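Local coordinates for GTP cyclohydrolase 1 type 2 homolog (Staphylococcus aureus subsp. aureus, PDB 3LNL), which is of unknown function but, as a member of the NIF3 family, binds a pair of zinc ions within a toroid-shaped hexamer, at residues S67-I72 and A100-L105; H17-T22 and D106-G111; V43-D48 and V335-L340; C49-V54 and Y84-R89; E36-T41 and G61-I66. The protein carries 2 engineered substitutions. All coordinates share one frame; numbering follows the deposited sequence.

Contact 1: S67-I72 and A100-L105; sequences SHHPLI and AMHTNL. With ZN (zinc ion), chain G; ZN (zinc ion), chain F.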
# COMPACT_ATOMS: atom_id res chain seq x y z
N SER B 67 29.47 -8.82 15.55
CA SER B 67 29.41 -7.43 15.18
C SER B 67 28.08 -6.85 15.63
O SER B 67 27.13 -7.59 15.90
CB SER B 67 29.59 -7.25 13.65
OG SER B 67 28.43 -7.72 12.93
N HIS B 68 28.03 -5.52 15.74
CA HIS B 68 26.78 -4.83 15.96
C HIS B 68 26.02 -4.74 14.63
O HIS B 68 24.89 -5.22 14.51
CB HIS B 68 27.01 -3.45 16.54
CG HIS B 68 25.76 -2.71 16.85
ND1 HIS B 68 24.68 -3.29 17.49
CD2 HIS B 68 25.40 -1.43 16.62
CE1 HIS B 68 23.75 -2.38 17.68
NE2 HIS B 68 24.10 -1.27 17.06
N HIS B 69 26.65 -4.17 13.62
CA HIS B 69 25.99 -3.98 12.35
C HIS B 69 26.01 -5.30 11.57
O HIS B 69 27.04 -5.97 11.51
CB HIS B 69 26.65 -2.89 11.55
CG HIS B 69 26.46 -1.51 12.13
ND1 HIS B 69 27.39 -0.51 11.95
CD2 HIS B 69 25.48 -0.99 12.89
CE1 HIS B 69 26.96 0.58 12.57
NE2 HIS B 69 25.77 0.34 13.08
N PRO B 70 24.89 -5.64 10.95
CA PRO B 70 24.81 -6.90 10.21
C PRO B 70 25.51 -6.75 8.85
O PRO B 70 25.19 -5.88 8.05
CB PRO B 70 23.29 -7.13 10.07
CG PRO B 70 22.70 -5.82 10.18
CD PRO B 70 23.59 -4.98 11.02
N LEU B 71 26.48 -7.60 8.58
CA LEU B 71 27.23 -7.51 7.35
C LEU B 71 26.30 -7.80 6.16
O LEU B 71 26.51 -7.27 5.07
CB LEU B 71 28.37 -8.52 7.37
CG LEU B 71 29.32 -8.61 6.19
CD1 LEU B 71 30.06 -7.24 5.97
CD2 LEU B 71 30.31 -9.76 6.36
N ILE B 72 25.35 -8.69 6.39
CA ILE B 72 24.29 -8.95 5.40
C ILE B 72 23.05 -8.33 5.96
O ILE B 72 22.63 -8.69 7.06
CB ILE B 72 24.06 -10.44 5.14
CG1 ILE B 72 25.32 -11.09 4.58
CG2 ILE B 72 22.82 -10.66 4.13
CD1 ILE B 72 25.26 -12.65 4.56
N ALA B 100 25.48 -11.27 14.28
CA ALA B 100 25.12 -9.89 14.41
C ALA B 100 24.19 -9.73 15.61
O ALA B 100 23.12 -10.38 15.70
CB ALA B 100 24.37 -9.37 13.14
N MET B 101 24.60 -8.86 16.52
CA MET B 101 23.75 -8.44 17.64
C MET B 101 23.47 -6.98 17.39
O MET B 101 24.21 -6.09 17.89
CB MET B 101 24.49 -8.70 18.97
CG MET B 101 24.65 -10.22 19.29
SD MET B 101 25.55 -10.39 20.84
CE MET B 101 24.19 -10.13 22.02
N HIS B 102 22.40 -6.73 16.61
CA HIS B 102 22.14 -5.41 16.11
C HIS B 102 21.10 -4.68 16.97
O HIS B 102 21.42 -4.35 18.11
CB HIS B 102 21.79 -5.40 14.64
CG HIS B 102 21.80 -4.04 14.04
ND1 HIS B 102 20.93 -3.64 13.04
CD2 HIS B 102 22.56 -2.95 14.35
CE1 HIS B 102 21.17 -2.37 12.74
NE2 HIS B 102 22.14 -1.92 13.53
N THR B 103 19.87 -4.50 16.49
CA THR B 103 18.94 -3.68 17.27
C THR B 103 18.57 -4.35 18.61
O THR B 103 18.24 -3.63 19.52
CB THR B 103 17.70 -3.22 16.49
OG1 THR B 103 16.96 -4.34 16.02
CG2 THR B 103 18.10 -2.28 15.30
N ASN B 104 18.66 -5.68 18.76
CA ASN B 104 18.59 -6.27 20.12
C ASN B 104 19.58 -5.68 21.12
O ASN B 104 19.26 -5.47 22.30
CB ASN B 104 18.58 -7.83 20.15
CG ASN B 104 19.74 -8.45 19.40
OD1 ASN B 104 20.18 -7.94 18.34
ND2 ASN B 104 20.30 -9.54 19.97
N LEU B 105 20.77 -5.34 20.66
CA LEU B 105 21.73 -4.68 21.55
C LEU B 105 21.45 -3.19 21.71
O LEU B 105 21.77 -2.64 22.76
CB LEU B 105 23.16 -4.92 21.04
CG LEU B 105 24.29 -4.62 22.01
CD1 LEU B 105 24.34 -5.67 23.15
CD2 LEU B 105 25.60 -4.59 21.15
ZN ZN G . 22.87 0.58 16.93
ZN ZN F . 24.20 1.71 13.87
O HOH W 1 22.85 0.34 14.86
O HOH W 2 23.16 1.19 11.95
O HOH W 3 22.38 2.98 14.13
O HOH W 4 21.74 2.32 16.24
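A chi1 of -177° sets the imidazole of H68 anti to its backbone N, and H102 takes the same setting at -167°; the two side chains cross at about a right angle. H69 differs: its ring lies beside its own backbone N, yet its end swings back toward H102. The H102 edge meets the face of H68 in an edge-to-face pair, with planes at 65° and H102 CD2 3.5 Å from H68 NE2. H68 ND1 donates to M101 O at 2.9 Å, in the ring plane and on a carbonyl lone pair, which fixes the ring's rotation. H68 NE2 is thereby aimed at the zinc of chain G, 2.2 Å away, while H69 NE2 holds the zinc of chain F at 2.2 Å. H69 ND1 is anchored by D48. H102 binds no metal; its NE2 lies 2.7 Å from water 1, the bridge between the ions, which two zincs would probably make more acidic. D27 holds H102 ND1. P70 CD packs over one face of the H102 ring, 3.7 Å from its centroid, and T103 CG2 covers the opposite face. M101 N donates to S67 O at 2.9 Å beside a parallel bridge of S67 with A100, where alanine is small enough to admit P70. S67 OG donates to H69 O at 2.6 Å, from above the carbonyl plane. Adjacent histidines leaving the end of a parallel strand, each binding one metal, with D106, H330 and E333 as the other protein ligands and waters besides, make up the dinuclear zinc centre of this NIF3 protein.

Contact 2: H17-T22 and D106-G111; sequences HVPFST and DVNPHG. Unlike the reference sequence in segment 106-111: H110 (reference Tyr). With ZN (zinc ion), chain G.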
# COMPACT_ATOMS: atom_id res chain seq x y z
N HIS B 17 20.81 -13.38 27.30
CA HIS B 17 21.08 -12.08 27.86
C HIS B 17 20.64 -10.91 27.00
O HIS B 17 20.34 -9.85 27.54
CB HIS B 17 22.57 -11.96 28.21
CG HIS B 17 23.03 -12.88 29.30
ND1 HIS B 17 22.78 -12.64 30.64
CD2 HIS B 17 23.75 -14.03 29.25
CE1 HIS B 17 23.32 -13.62 31.36
NE2 HIS B 17 23.91 -14.47 30.54
N VAL B 18 20.58 -11.10 25.67
CA VAL B 18 20.25 -10.01 24.74
C VAL B 18 19.33 -10.58 23.67
O VAL B 18 19.76 -10.88 22.53
CB VAL B 18 21.52 -9.40 24.08
CG1 VAL B 18 21.18 -8.17 23.19
CG2 VAL B 18 22.62 -9.03 25.12
N PRO B 19 18.08 -10.83 24.05
CA PRO B 19 17.24 -11.72 23.24
C PRO B 19 17.09 -11.25 21.80
O PRO B 19 16.72 -10.09 21.57
CB PRO B 19 15.88 -11.68 23.93
CG PRO B 19 16.12 -11.13 25.29
CD PRO B 19 17.49 -10.53 25.37
N PHE B 20 17.31 -12.16 20.86
CA PHE B 20 17.25 -11.79 19.45
C PHE B 20 15.85 -11.31 19.06
O PHE B 20 15.71 -10.49 18.14
CB PHE B 20 17.74 -12.93 18.59
CG PHE B 20 19.22 -13.11 18.68
CD1 PHE B 20 19.77 -14.04 19.53
CD2 PHE B 20 20.06 -12.25 17.99
CE1 PHE B 20 21.14 -14.17 19.64
CE2 PHE B 20 21.44 -12.36 18.10
CZ PHE B 20 21.99 -13.33 18.92
N SER B 21 14.83 -11.77 19.79
CA SER B 21 13.45 -11.39 19.55
C SER B 21 13.18 -9.89 19.84
O SER B 21 12.18 -9.35 19.39
CB SER B 21 12.52 -12.28 20.41
OG SER B 21 12.56 -11.91 21.81
N THR B 22 14.06 -9.22 20.57
CA THR B 22 13.86 -7.81 20.85
C THR B 22 14.37 -6.95 19.71
O THR B 22 14.22 -5.71 19.77
CB THR B 22 14.43 -7.39 22.20
OG1 THR B 22 15.85 -7.58 22.23
CG2 THR B 22 13.72 -8.22 23.36
N ASP B 106 20.86 -2.53 20.70
CA ASP B 106 20.44 -1.12 20.82
C ASP B 106 19.38 -0.91 21.89
O ASP B 106 19.32 0.16 22.49
CB ASP B 106 19.93 -0.53 19.48
CG ASP B 106 21.07 -0.27 18.50
OD1 ASP B 106 22.06 0.36 18.96
OD2 ASP B 106 20.97 -0.69 17.29
N VAL B 107 18.55 -1.94 22.13
CA VAL B 107 17.43 -1.81 23.04
C VAL B 107 17.62 -2.52 24.38
O VAL B 107 16.76 -2.47 25.26
CB VAL B 107 16.12 -2.29 22.40
CG1 VAL B 107 15.84 -1.55 21.05
CG2 VAL B 107 16.09 -3.86 22.29
N ASN B 108 18.77 -3.13 24.57
CA ASN B 108 19.04 -3.89 25.78
C ASN B 108 19.39 -2.97 26.97
O ASN B 108 20.17 -2.02 26.80
CB ASN B 108 20.20 -4.81 25.52
CG ASN B 108 20.34 -5.85 26.58
OD1 ASN B 108 21.09 -5.66 27.55
ND2 ASN B 108 19.58 -6.95 26.43
N PRO B 109 18.87 -3.28 28.17
CA PRO B 109 19.25 -2.47 29.35
C PRO B 109 20.74 -2.36 29.59
O PRO B 109 21.17 -1.41 30.24
CB PRO B 109 18.61 -3.21 30.54
CG PRO B 109 17.58 -4.18 29.95
CD PRO B 109 18.08 -4.48 28.54
N HIS B 110 21.54 -3.29 29.06
CA HIS B 110 23.01 -3.17 29.17
C HIS B 110 23.68 -2.91 27.84
O HIS B 110 24.88 -3.07 27.70
CB HIS B 110 23.57 -4.43 29.81
CG HIS B 110 22.94 -4.73 31.12
ND1 HIS B 110 23.23 -4.01 32.26
CD2 HIS B 110 21.99 -5.64 31.47
CE1 HIS B 110 22.49 -4.47 33.27
NE2 HIS B 110 21.74 -5.46 32.81
N GLY B 111 22.87 -2.53 26.86
CA GLY B 111 23.29 -2.40 25.45
C GLY B 111 23.94 -1.07 25.05
O GLY B 111 24.49 -0.41 25.89
ZN ZN G . 22.87 0.58 16.93
O HOH W 5 22.10 -7.96 28.85
O HOH W 6 17.95 -6.97 24.10
O HOH W 1 22.85 0.34 14.86
O HOH W 4 21.74 2.32 16.24
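The side-chain amide of N108 is the central flat group: both methyls of V18 approach it from above its plane, CG1 coming to 3.8 Å from ND2, and the two side chains cross at about a right angle. The H110 ring, at a position that differs from the reference sequence, has P109 CB over one face, whereas the H17 ring turns away to stack on W347. With chi1 at -167°, N108 CG is anti to its backbone N, and the amide reaches the end of helix 7-17. There ND2 donates to H17 O over 3.2 Å, lying in the carbonyl plane on a lone pair, though H17 O is tilted from the amide plane. Water 5 donates to both H17 O and N108 OD1, doubling the link, and water 6 joins N108 ND2 to T22 OG1. Asparagine suits this place because it offers donor and acceptor together. Its OD1 also accepts from H110 N at 2.8 Å, from above the carbonyl plane. T22 OG1 donates to P19 O at 2.7 Å, and P19 O accepts T22 N as well. V107 supplies the apolar touch, its CG2 3.9 Å from T22 CB. Y240 of strand 240-253 also packs on P19, T22 and N108. Just before V107, the D106 carboxylate grips the zinc of chain G with both oxygens, OD1 at 2.2 Å and OD2 at 2.3 Å, beside H68 and E333. The arrangement is thus an Asx turn within a type I turn from N108 to G111, beginning two residues after the aspartate of the dinuclear zinc site.

Contact 3: V43-D48 and V335-L340; sequences VLTALD and VMKEGL
Tight packing centres on T45, whose CA lies 5.1 Å from that of K337, while the outer side of the helix, with E338 directed away from the strand and exposed, contributes almost nothing. The axes of strand 43-46 and helix 336-340 pass 7.1 Å apart and run roughly antiparallel, at 143°. T45 OG1 occupies the crowded position between backbone N and carbonyl carbon, and from there it donates to K337 O at 2.7 Å. It comes from above the carbonyl plane, at a C=O...donor angle of 107°. The other branch, T45 CG2, rests on L340 CD2 at 4.0 Å, so a beta-branched threonine serves a polar and an apolar neighbour at once. M336 CG sits between backbone N and carbonyl carbon (chi1 58°), and bends at chi2 and chi3 curl its SD back to 3.4 Å from A46 O; this side chain also touches the zinc ligand H68. K337 lays its methylenes along the strand's end, CG 3.7 Å from L47 N, and a bend at chi3 carries NZ onward to S360 O. Chemically, then, one hydroxyl-to-carbonyl bond links helix and strand, among mostly aliphatic and sulfur contacts, and the lysine lends its hydrocarbon to the interface while its NZ is hydrogen-bonded beyond it.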
# COMPACT_ATOMS: atom_id res chain seq x y z
N VAL B 43 36.50 -15.29 20.46
CA VAL B 43 35.51 -14.30 20.03
C VAL B 43 36.11 -12.86 19.93
O VAL B 43 36.70 -12.36 20.88
CB VAL B 43 34.25 -14.29 20.98
CG1 VAL B 43 33.17 -13.20 20.55
CG2 VAL B 43 33.61 -15.74 21.10
N LEU B 44 35.91 -12.24 18.76
CA LEU B 44 36.28 -10.89 18.46
C LEU B 44 35.04 -10.08 18.28
O LEU B 44 34.22 -10.40 17.40
CB LEU B 44 37.10 -10.84 17.17
CG LEU B 44 37.80 -9.54 16.80
CD1 LEU B 44 38.88 -9.18 17.87
CD2 LEU B 44 38.39 -9.72 15.37
N THR B 45 34.90 -9.04 19.10
CA THR B 45 33.78 -8.08 18.93
C THR B 45 34.12 -6.90 17.99
O THR B 45 35.28 -6.47 17.91
CB THR B 45 33.28 -7.53 20.29
OG1 THR B 45 34.28 -6.66 20.87
CG2 THR B 45 32.93 -8.71 21.25
N ALA B 46 33.10 -6.42 17.26
CA ALA B 46 33.31 -5.46 16.21
C ALA B 46 32.04 -4.59 16.08
O ALA B 46 30.95 -5.05 16.45
CB ALA B 46 33.61 -6.19 14.91
N LEU B 47 32.18 -3.37 15.54
CA LEU B 47 31.02 -2.59 15.17
C LEU B 47 30.56 -3.04 13.78
O LEU B 47 29.40 -3.48 13.58
CB LEU B 47 31.33 -1.08 15.21
CG LEU B 47 30.32 -0.10 14.65
CD1 LEU B 47 28.97 -0.27 15.41
CD2 LEU B 47 30.81 1.38 14.71
N ASP B 48 31.47 -2.92 12.81
CA ASP B 48 31.28 -3.33 11.45
C ASP B 48 32.35 -4.39 11.19
O ASP B 48 33.53 -4.17 11.52
CB ASP B 48 31.52 -2.18 10.48
CG ASP B 48 30.35 -1.18 10.46
OD1 ASP B 48 29.25 -1.60 10.08
OD2 ASP B 48 30.55 -0.01 10.79
N VAL B 335 31.74 2.06 20.89
CA VAL B 335 31.86 1.72 22.30
C VAL B 335 31.35 0.32 22.58
O VAL B 335 31.67 -0.24 23.61
CB VAL B 335 31.11 2.74 23.28
CG1 VAL B 335 31.72 4.15 23.13
CG2 VAL B 335 29.60 2.76 23.01
N MET B 336 30.52 -0.26 21.71
CA MET B 336 30.00 -1.60 22.05
C MET B 336 31.05 -2.71 21.89
O MET B 336 30.81 -3.84 22.30
CB MET B 336 28.69 -1.95 21.33
CG MET B 336 28.65 -1.93 19.83
SD MET B 336 29.83 -2.95 18.92
CE MET B 336 29.25 -4.61 19.41
N LYS B 337 32.21 -2.43 21.30
CA LYS B 337 33.20 -3.49 21.14
C LYS B 337 33.73 -3.86 22.52
O LYS B 337 33.66 -5.00 22.94
CB LYS B 337 34.34 -3.05 20.20
CG LYS B 337 33.90 -2.73 18.76
CD LYS B 337 35.03 -2.44 17.82
CE LYS B 337 35.84 -1.19 18.29
NZ LYS B 337 36.84 -0.92 17.26
N GLU B 338 34.29 -2.88 23.23
CA GLU B 338 34.72 -3.10 24.60
C GLU B 338 33.55 -3.40 25.51
O GLU B 338 33.66 -4.25 26.39
CB GLU B 338 35.48 -1.89 25.17
CG GLU B 338 36.84 -1.60 24.48
CD GLU B 338 37.94 -2.63 24.76
OE1 GLU B 338 39.02 -2.48 24.14
OE2 GLU B 338 37.76 -3.56 25.58
N GLY B 339 32.42 -2.75 25.30
CA GLY B 339 31.28 -3.02 26.17
C GLY B 339 30.78 -4.46 26.05
O GLY B 339 30.45 -5.10 27.04
N LEU B 340 30.68 -4.95 24.83
CA LEU B 340 30.19 -6.30 24.62
C LEU B 340 31.24 -7.33 25.05
O LEU B 340 30.89 -8.40 25.61
CB LEU B 340 29.78 -6.54 23.18
CG LEU B 340 29.24 -7.95 22.84
CD1 LEU B 340 27.89 -8.24 23.68
CD2 LEU B 340 29.03 -8.04 21.29

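Contact 4: C49-V54 and Y84-R89; sequences CTLEVV and YGLIIR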
# COMPACT_ATOMS: atom_id res chain seq x y z
N CYS B 49 31.91 -5.49 10.56
CA CYS B 49 32.84 -6.59 10.20
C CYS B 49 33.46 -6.29 8.84
O CYS B 49 32.94 -6.72 7.82
CB CYS B 49 32.10 -7.89 10.12
SG CYS B 49 33.25 -9.28 9.80
N THR B 50 34.52 -5.46 8.84
CA THR B 50 35.20 -5.09 7.61
C THR B 50 36.24 -6.17 7.28
O THR B 50 36.51 -7.11 8.11
CB THR B 50 35.94 -3.77 7.77
OG1 THR B 50 36.99 -3.95 8.72
CG2 THR B 50 34.97 -2.64 8.24
N LEU B 51 36.91 -6.03 6.14
CA LEU B 51 37.95 -7.03 5.77
C LEU B 51 39.07 -7.07 6.80
O LEU B 51 39.60 -8.15 7.14
CB LEU B 51 38.53 -6.77 4.39
CG LEU B 51 39.44 -7.83 3.71
CD1 LEU B 51 38.68 -9.07 3.43
CD2 LEU B 51 40.02 -7.26 2.40
N GLU B 52 39.47 -5.89 7.29
CA GLU B 52 40.55 -5.83 8.30
C GLU B 52 40.14 -6.58 9.57
O GLU B 52 40.97 -7.25 10.18
CB GLU B 52 40.98 -4.38 8.62
CG GLU B 52 41.75 -3.69 7.46
CD GLU B 52 42.12 -2.21 7.70
OE1 GLU B 52 41.52 -1.51 8.57
OE2 GLU B 52 43.02 -1.72 6.98
N VAL B 53 38.86 -6.52 9.94
CA VAL B 53 38.40 -7.24 11.13
C VAL B 53 38.52 -8.77 10.92
O VAL B 53 38.95 -9.50 11.82
CB VAL B 53 36.98 -6.82 11.53
CG1 VAL B 53 36.40 -7.78 12.65
CG2 VAL B 53 37.01 -5.37 11.99
N VAL B 54 38.17 -9.23 9.73
CA VAL B 54 38.27 -10.63 9.41
C VAL B 54 39.75 -11.07 9.47
O VAL B 54 40.05 -12.11 10.06
CB VAL B 54 37.63 -10.96 8.04
CG1 VAL B 54 37.73 -12.46 7.75
CG2 VAL B 54 36.18 -10.48 8.01
N TYR B 84 31.47 -6.22 -0.63
CA TYR B 84 31.08 -6.98 0.56
C TYR B 84 31.23 -8.48 0.25
O TYR B 84 31.49 -9.27 1.13
CB TYR B 84 29.63 -6.65 0.95
CG TYR B 84 29.49 -5.33 1.63
CD1 TYR B 84 28.87 -4.25 0.98
CD2 TYR B 84 30.04 -5.13 2.87
CE1 TYR B 84 28.79 -3.01 1.59
CE2 TYR B 84 29.95 -3.90 3.50
CZ TYR B 84 29.31 -2.84 2.85
OH TYR B 84 29.21 -1.58 3.49
N GLY B 85 31.14 -8.85 -1.02
CA GLY B 85 31.40 -10.21 -1.41
C GLY B 85 32.75 -10.76 -0.99
O GLY B 85 32.86 -11.91 -0.54
N LEU B 86 33.77 -9.92 -1.07
CA LEU B 86 35.12 -10.31 -0.69
C LEU B 86 35.20 -10.63 0.81
O LEU B 86 35.83 -11.58 1.19
CB LEU B 86 36.08 -9.16 -1.05
CG LEU B 86 37.56 -9.47 -1.11
CD1 LEU B 86 37.86 -10.39 -2.28
CD2 LEU B 86 38.38 -8.15 -1.24
N ILE B 87 34.46 -9.90 1.63
CA ILE B 87 34.48 -10.09 3.06
C ILE B 87 33.72 -11.41 3.41
O ILE B 87 34.21 -12.26 4.18
CB ILE B 87 33.80 -8.91 3.82
CG1 ILE B 87 34.54 -7.58 3.58
CG2 ILE B 87 33.76 -9.16 5.31
CD1 ILE B 87 33.78 -6.38 4.08
N ILE B 88 32.57 -11.61 2.78
CA ILE B 88 31.73 -12.75 3.10
C ILE B 88 32.46 -14.02 2.67
O ILE B 88 32.48 -15.03 3.40
CB ILE B 88 30.36 -12.61 2.39
CG1 ILE B 88 29.55 -11.44 2.97
CG2 ILE B 88 29.58 -13.94 2.47
CD1 ILE B 88 28.35 -11.00 2.01
N ARG B 89 33.04 -14.00 1.46
CA ARG B 89 33.84 -15.12 0.95
C ARG B 89 35.05 -15.43 1.85
O ARG B 89 35.36 -16.59 2.08
CB ARG B 89 34.31 -14.88 -0.50
CG ARG B 89 33.15 -14.77 -1.52
CD ARG B 89 33.58 -14.18 -2.85
NE ARG B 89 34.66 -14.97 -3.43
CZ ARG B 89 34.51 -16.12 -4.09
NH1 ARG B 89 33.30 -16.63 -4.40
NH2 ARG B 89 35.57 -16.74 -4.51
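Two helices of successive beta-alpha-beta crossovers lie side by side here: helix 51-60 joins the parallel strands 43-46 and 64-67, and helix 83-93 lies between strands 64-67 and 97-100. The interface between them is apolar and is carried by I87. Its CG1 stands anti to the carbonyl carbon and its CG2 anti to the backbone N, so the forked side chain straddles the start of the facing helix. One prong, CG2, meets V54 CG2 at 3.9 Å; the other brings CD1 to 3.8 Å from L51 N. CG2 also lies 3.6 Å from C49 O, in the turn leading into helix 51-60. The branched isoleucine thus reaches V54 with one arm and L51 with the other, I87 CG1 being 4.2 Å from L51 CB. The capping bonds lie within 49-54. T50 is the N-cap, its OG1 accepting a weak bond of 3.4 Å from V53 N, while T50 O takes V54 N at 3.1 Å; threonine can thus cap the helix while its bond to CB points away from I87. Toward the assembly, Y84 OH bonds D317 of a neighbouring subunit. On the solvent side the two leucines cross obliquely, L51 CD2 4.1 Å from L86 CD2.

Contact 5: E36-T41 and G61-I66; sequences EDVEVT and GYNTII. Engineered in segment 36-41: E36 (natural residue Gly).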
# COMPACT_ATOMS: atom_id res chain seq x y z
N GLU B 36 26.47 -23.77 13.05
CA GLU B 36 26.07 -23.95 14.46
C GLU B 36 26.86 -25.05 15.18
O GLU B 36 27.06 -25.01 16.41
CB GLU B 36 24.57 -24.34 14.51
CG GLU B 36 23.63 -23.26 13.90
CD GLU B 36 23.04 -22.32 14.91
OE1 GLU B 36 23.30 -22.43 16.13
OE2 GLU B 36 22.26 -21.44 14.50
N ASP B 37 27.35 -26.00 14.38
CA ASP B 37 27.97 -27.20 14.88
C ASP B 37 29.44 -26.98 15.24
O ASP B 37 30.05 -27.82 15.91
CB ASP B 37 27.84 -28.33 13.83
CG ASP B 37 26.41 -28.49 13.29
OD1 ASP B 37 25.42 -28.45 14.10
OD2 ASP B 37 26.28 -28.61 12.02
N VAL B 38 30.01 -25.86 14.80
CA VAL B 38 31.44 -25.64 14.91
C VAL B 38 31.85 -25.18 16.30
O VAL B 38 31.18 -24.39 16.91
CB VAL B 38 31.95 -24.64 13.78
CG1 VAL B 38 33.27 -24.04 14.15
CG2 VAL B 38 32.09 -25.46 12.46
N GLU B 39 32.99 -25.68 16.77
CA GLU B 39 33.53 -25.31 18.09
C GLU B 39 34.13 -23.88 18.06
O GLU B 39 34.85 -23.56 17.13
CB GLU B 39 34.54 -26.42 18.52
CG GLU B 39 35.27 -26.10 19.76
CD GLU B 39 36.14 -27.23 20.31
OE1 GLU B 39 36.01 -28.43 19.91
OE2 GLU B 39 36.94 -26.83 21.18
N VAL B 40 33.79 -23.04 19.03
CA VAL B 40 34.27 -21.66 19.11
C VAL B 40 35.70 -21.62 19.63
O VAL B 40 35.97 -22.16 20.70
CB VAL B 40 33.40 -20.80 20.03
CG1 VAL B 40 33.95 -19.36 20.18
CG2 VAL B 40 31.94 -20.76 19.51
N THR B 41 36.61 -21.02 18.88
CA THR B 41 38.01 -20.98 19.31
C THR B 41 38.37 -19.67 19.97
O THR B 41 39.36 -19.58 20.68
CB THR B 41 38.99 -21.16 18.10
OG1 THR B 41 38.76 -20.11 17.15
CG2 THR B 41 38.86 -22.56 17.46
N GLY B 61 43.69 -16.30 15.62
CA GLY B 61 43.19 -17.65 15.79
C GLY B 61 41.77 -17.72 16.34
O GLY B 61 41.37 -18.74 16.88
N TYR B 62 40.98 -16.66 16.16
CA TYR B 62 39.58 -16.69 16.57
C TYR B 62 38.66 -17.01 15.38
O TYR B 62 38.83 -16.42 14.31
CB TYR B 62 39.17 -15.36 17.17
CG TYR B 62 39.92 -14.94 18.43
CD1 TYR B 62 40.77 -15.81 19.12
CD2 TYR B 62 39.76 -13.67 18.93
CE1 TYR B 62 41.44 -15.41 20.30
CE2 TYR B 62 40.44 -13.26 20.08
CZ TYR B 62 41.26 -14.13 20.76
OH TYR B 62 41.89 -13.64 21.87
N ASN B 63 37.66 -17.88 15.59
CA ASN B 63 36.78 -18.29 14.50
C ASN B 63 35.39 -17.72 14.62
O ASN B 63 34.50 -18.10 13.85
CB ASN B 63 36.75 -19.81 14.33
CG ASN B 63 35.96 -20.49 15.43
OD1 ASN B 63 35.66 -19.85 16.41
ND2 ASN B 63 35.63 -21.77 15.26
N THR B 64 35.19 -16.76 15.53
CA THR B 64 33.88 -16.16 15.74
C THR B 64 34.00 -14.66 15.90
O THR B 64 34.82 -14.17 16.72
CB THR B 64 33.20 -16.77 16.99
OG1 THR B 64 33.16 -18.19 16.84
CG2 THR B 64 31.75 -16.22 17.22
N ILE B 65 33.19 -13.94 15.10
CA ILE B 65 33.10 -12.50 15.17
C ILE B 65 31.67 -12.19 15.54
O ILE B 65 30.75 -12.73 14.92
CB ILE B 65 33.50 -11.79 13.85
CG1 ILE B 65 34.97 -12.14 13.53
CG2 ILE B 65 33.28 -10.21 13.89
CD1 ILE B 65 35.46 -11.74 12.13
N ILE B 66 31.50 -11.35 16.57
CA ILE B 66 30.21 -10.76 16.86
C ILE B 66 30.25 -9.24 16.54
O ILE B 66 30.98 -8.47 17.18
CB ILE B 66 29.82 -10.91 18.34
CG1 ILE B 66 29.79 -12.37 18.77
CG2 ILE B 66 28.37 -10.27 18.54
CD1 ILE B 66 29.55 -12.59 20.27
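The amide of N63 ties the two segments together, with both ends used. ND2 donates to E39 O at 2.7 Å, E39 O lying nearly in the amide plane. OD1 accepts twice: from T41 N at 2.9 Å, almost straight at 174°, and from T64 OG1 at 3.0 Å. These donors come from opposite sides of the carbonyl plane, each well out of it. Asparagine suits the site because it can answer a backbone C=O and a backbone N-H of one extended chain; a chi1 of 74° places CG between backbone N and carbonyl carbon to do so. T41 OG1 lies 3.0 Å from G61 O and 2.9 Å from N63 N, close to both. Around this network the valines give apolar cover, V38 CG1 packing 3.5 Å from N63 ND2 and V40 CG1 3.6 Å from T64 OG1. Glycine at G61 takes a phi of 75°, closing helix 51-60 in a Schellman motif and releasing the chain toward Y62. The contact thus ties the loop before strand 43-46 to the turn between helix 51-60 and strand 64-67, with helix 7-17 packing against T64 and N97 of strand 97-100 flanking V38 and T64.

Contacts 1, 3, 4 and 5 gather round one mixed sheet of the NIF3 fold, in which strands 97-100, 64-67 and 43-46 are parallel neighbours; contact 2 lies beside it, joining two loops. Contact 5 comes before contact 1 along the chain, their centres about 17 Å apart: strand 64-67 begins in the former and ends in the latter. Contact 3 joins the adjacent strand, hydrogen-bonded to 64-67, to helix 336-350 from the far end of the sequence. Helix 51-60 of contact 4 follows strand 43-46. Contacts 2 and 4 are about 25 Å apart, centre to centre. Contacts 1 and 2, centres about 11 Å apart, share the zinc of chain G and two waters. Remote residues thus converge on the metal pair.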